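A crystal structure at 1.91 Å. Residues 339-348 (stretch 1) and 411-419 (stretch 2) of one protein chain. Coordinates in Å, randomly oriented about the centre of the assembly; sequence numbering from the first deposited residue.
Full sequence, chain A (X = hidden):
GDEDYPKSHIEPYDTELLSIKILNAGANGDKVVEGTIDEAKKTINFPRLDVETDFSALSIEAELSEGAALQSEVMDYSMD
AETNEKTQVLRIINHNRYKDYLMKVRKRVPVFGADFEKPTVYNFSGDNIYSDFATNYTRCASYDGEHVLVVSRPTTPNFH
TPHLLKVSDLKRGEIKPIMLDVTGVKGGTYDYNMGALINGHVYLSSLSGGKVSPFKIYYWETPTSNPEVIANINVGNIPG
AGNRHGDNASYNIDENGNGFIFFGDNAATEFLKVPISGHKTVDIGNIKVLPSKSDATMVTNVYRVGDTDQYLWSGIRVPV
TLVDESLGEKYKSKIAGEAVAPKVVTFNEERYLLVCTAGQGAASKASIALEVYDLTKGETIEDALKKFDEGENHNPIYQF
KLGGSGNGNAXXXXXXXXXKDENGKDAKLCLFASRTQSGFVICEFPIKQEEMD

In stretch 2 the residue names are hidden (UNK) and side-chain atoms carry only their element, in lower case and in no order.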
# COMPACT_ATOMS: atom_id res chain seq x y z
N ALA A 339 6.62 -6.97 11.08
CA ALA A 339 5.88 -6.78 9.85
C ALA A 339 5.47 -8.16 9.33
O ALA A 339 6.28 -9.07 9.18
CB ALA A 339 6.71 -6.06 8.80
N VAL A 340 4.18 -8.29 9.13
CA VAL A 340 3.56 -9.48 8.58
C VAL A 340 2.63 -9.04 7.43
O VAL A 340 2.52 -7.86 7.11
CB VAL A 340 2.82 -10.33 9.68
CG1 VAL A 340 3.81 -10.81 10.76
CG2 VAL A 340 1.65 -9.59 10.32
N ALA A 341 2.05 -10.03 6.76
CA ALA A 341 1.22 -9.82 5.56
C ALA A 341 1.87 -8.87 4.49
O ALA A 341 1.24 -7.93 4.06
CB ALA A 341 -0.16 -9.32 5.99
N PRO A 342 3.12 -9.14 4.07
CA PRO A 342 3.86 -8.27 3.13
C PRO A 342 3.32 -8.32 1.70
O PRO A 342 3.42 -9.38 1.04
CB PRO A 342 5.30 -8.82 3.18
CG PRO A 342 5.12 -10.25 3.55
CD PRO A 342 3.91 -10.33 4.41
N LYS A 343 2.73 -7.21 1.23
CA LYS A 343 2.19 -7.14 -0.12
C LYS A 343 2.85 -6.02 -0.92
O LYS A 343 2.94 -4.88 -0.45
CB LYS A 343 0.66 -6.94 -0.09
CG LYS A 343 -0.09 -8.07 0.59
CD LYS A 343 -1.60 -8.09 0.37
CE LYS A 343 -2.22 -9.31 1.07
NZ LYS A 343 -3.73 -9.37 0.93
N VAL A 344 3.28 -6.34 -2.12
CA VAL A 344 3.89 -5.36 -3.02
C VAL A 344 2.80 -4.71 -3.87
O VAL A 344 2.06 -5.41 -4.52
CB VAL A 344 4.96 -5.99 -3.93
CG1 VAL A 344 5.50 -4.95 -4.94
CG2 VAL A 344 6.07 -6.58 -3.07
N VAL A 345 2.72 -3.38 -3.83
CA VAL A 345 1.72 -2.57 -4.54
C VAL A 345 2.41 -1.69 -5.56
O VAL A 345 3.32 -0.94 -5.18
CB VAL A 345 1.02 -1.61 -3.53
CG1 VAL A 345 -0.04 -0.77 -4.21
CG2 VAL A 345 0.41 -2.40 -2.39
N THR A 346 2.02 -1.78 -6.84
CA THR A 346 2.51 -0.88 -7.87
C THR A 346 1.42 0.15 -8.15
O THR A 346 0.29 -0.21 -8.43
CB THR A 346 2.87 -1.60 -9.18
OG1 THR A 346 3.90 -2.54 -8.89
CG2 THR A 346 3.38 -0.58 -10.25
N PHE A 347 1.77 1.43 -8.08
CA PHE A 347 0.81 2.51 -8.20
C PHE A 347 1.44 3.77 -8.78
O PHE A 347 2.40 4.31 -8.21
CB PHE A 347 0.23 2.84 -6.82
CG PHE A 347 -0.79 3.94 -6.83
CD1 PHE A 347 -2.09 3.69 -7.25
CD2 PHE A 347 -0.45 5.23 -6.41
CE1 PHE A 347 -3.04 4.72 -7.27
CE2 PHE A 347 -1.39 6.27 -6.44
CZ PHE A 347 -2.69 6.01 -6.87
N ASN A 348 0.88 4.23 -9.91
CA ASN A 348 1.30 5.46 -10.59
C ASN A 348 2.83 5.54 -10.71
O ASN A 348 3.48 6.54 -10.32
CB ASN A 348 0.70 6.69 -9.84
CG ASN A 348 0.81 7.99 -10.63
OD1 ASN A 348 0.75 8.00 -11.85
ND2 ASN A 348 0.98 9.11 -9.90
N UNK A 411 -2.78 -12.01 14.95
CA UNK A 411 -2.93 -12.20 13.52
C UNK A 411 -3.33 -10.82 12.92
O UNK A 411 -4.16 -10.05 13.52
c UNK A 411 -3.96 -13.31 13.16
c UNK A 411 -3.50 -14.78 13.37
c UNK A 411 -2.26 -15.12 12.54
c UNK A 411 -3.31 -15.10 14.84
N UNK A 412 -2.66 -10.50 11.81
CA UNK A 412 -2.81 -9.22 11.09
C UNK A 412 -2.90 -9.48 9.61
O UNK A 412 -2.28 -10.43 9.11
c UNK A 412 -1.66 -8.26 11.38
N UNK A 413 -3.71 -8.68 8.92
CA UNK A 413 -3.93 -8.78 7.50
C UNK A 413 -3.72 -7.38 6.87
O UNK A 413 -3.83 -6.34 7.53
c UNK A 413 -5.97 -10.71 9.14
o UNK A 413 -6.60 -9.81 9.72
c UNK A 413 -5.73 -10.64 7.66
n UNK A 413 -5.49 -11.78 9.78
c UNK A 413 -5.37 -9.25 7.15
N UNK A 414 -3.37 -7.42 5.60
CA UNK A 414 -3.31 -6.23 4.75
C UNK A 414 -4.06 -6.53 3.46
O UNK A 414 -4.26 -7.69 3.07
o UNK A 414 -1.21 -6.88 3.71
c UNK A 414 -1.87 -5.81 4.40
c UNK A 414 -1.11 -5.40 5.65
N UNK A 415 -4.46 -5.47 2.79
CA UNK A 415 -5.11 -5.57 1.48
C UNK A 415 -5.06 -4.19 0.84
O UNK A 415 -4.81 -3.21 1.52
o UNK A 415 -7.54 -8.04 2.42
c UNK A 415 -6.58 -6.02 1.59
c UNK A 415 -6.77 -7.55 1.55
o UNK A 415 -6.20 -8.24 0.63
N UNK A 416 -5.30 -4.13 -0.46
CA UNK A 416 -5.35 -2.82 -1.11
C UNK A 416 -6.24 -2.88 -2.31
O UNK A 416 -6.52 -3.97 -2.81
c UNK A 416 -2.17 -4.74 -4.62
o UNK A 416 -1.63 -5.47 -5.59
c UNK A 416 -3.44 -2.85 -3.95
c UNK A 416 -2.59 -4.37 -2.29
c UNK A 416 -3.94 -2.37 -1.52
c UNK A 416 -2.02 -5.14 -3.30
c UNK A 416 -2.88 -3.62 -4.96
c UNK A 416 -3.32 -3.21 -2.60
N UNK A 417 -6.63 -1.70 -2.78
CA UNK A 417 -7.45 -1.51 -3.96
C UNK A 417 -7.02 -0.21 -4.65
O UNK A 417 -6.82 0.82 -4.00
c UNK A 417 -10.17 -1.93 -5.65
c UNK A 417 -8.92 -1.41 -3.55
c UNK A 417 -11.02 -1.57 -6.70
c UNK A 417 -10.37 0.28 -4.74
c UNK A 417 -11.23 0.65 -5.78
c UNK A 417 -9.83 -1.01 -4.67
o UNK A 417 -12.37 0.04 -7.77
c UNK A 417 -11.54 -0.28 -6.75
N UNK A 418 -6.88 -0.27 -5.96
CA UNK A 418 -6.52 0.87 -6.81
C UNK A 418 -7.72 1.31 -7.61
O UNK A 418 -8.28 0.53 -8.35
c UNK A 418 -5.35 0.52 -7.74
c UNK A 418 -5.12 1.65 -8.78
c UNK A 418 -2.85 -0.19 -7.56
c UNK A 418 -4.10 0.28 -6.86
N UNK A 419 -8.13 2.56 -7.46
CA UNK A 419 -9.19 3.14 -8.27
C UNK A 419 -8.55 3.80 -9.51
O UNK A 419 -7.58 4.56 -9.38
o UNK A 419 -12.15 6.76 -7.22
o UNK A 419 -12.53 5.00 -5.95
c UNK A 419 -12.05 5.53 -6.98
c UNK A 419 -11.30 4.65 -7.98
c UNK A 419 -9.96 4.16 -7.41
O HOH W 1 0.00 -3.64 -7.50

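Position 411 carries four carbons, forked at the second, and its CB points away from stretch 1 without touching it; the fork makes it Leu411. At 412 the side chain is a single carbon pointing toward stretch 1, and this CB lies 3.7 Å from CG2 of Val340. One carbon means Ala412; CA of Val340 and CA of Ala412 are 6.9 Å apart here.

Position 413 has three carbons, the third bearing one oxygen and one nitrogen, an amide. Its CA-to-CB bond points away, and the amide finds its hydrogen bonds elsewhere in the structure: Gln413.

Position 414 shows one carbon carrying an oxygen and a carbon. The oxygen sits 2.7 Å from O of Ala341, the backbone carbonyl at the corner of the chain. This branched hydroxyl is Thr414, and OG1 donates the hydrogen bond. The same OG1 lies 3.5 Å from CG of Lys343, so the threonine also packs against the lysine's aliphatic part.

At 415 two carbons end in two oxygens. CB points away, yet the end comes nearer, and one oxygen reaches NZ of Lys343 at 2.7 Å in a salt bridge. A carboxylate on so short a stem is Asp415. The extended lysine also gives a hydrogen bond from NZ to the backbone O of Thr414, 2.8 Å, so one ammonium serves two neighbouring residues.

Position 416 has one carbon, then a six-carbon ring bearing an oxygen. CG2 of Val345 lies over one face, 3.7 Å from the ring centroid and 17° off the normal, a CH-pi contact. The ring with its hydroxyl is Tyr416. Its OH is 3.1 Å from the O of water 1, which accepts from N of Thr346 at 2.8 Å, linking the tyrosine to the strand's backbone.

Position 417 repeats the ring and oxygen but points away and touches nothing here: Tyr417. Position 418 has four carbons, forked at the first, one arm two carbons long; the tip of the long arm lies 3.3 Å from O of Thr346, and the one-carbon arm meets the ring edge of Phe347, 4.0 Å from CD1 of Phe347. The fork makes it Ile418. Position 419 has three carbons ending in two oxygens; the end leads away, without contact: Glu419.

The two strands run nearly parallel, 12° apart with axes 7.6 Å at closest approach, and side chains fill the gap. From 412 to 418, even positions point toward stretch 1 and odd ones away. Polar anchors gather around Ala341 and Lys343, while Val345 and Phe347 supply apolar packing farther along.

Stretch 2, residues 411-419: LAQTDYYIE
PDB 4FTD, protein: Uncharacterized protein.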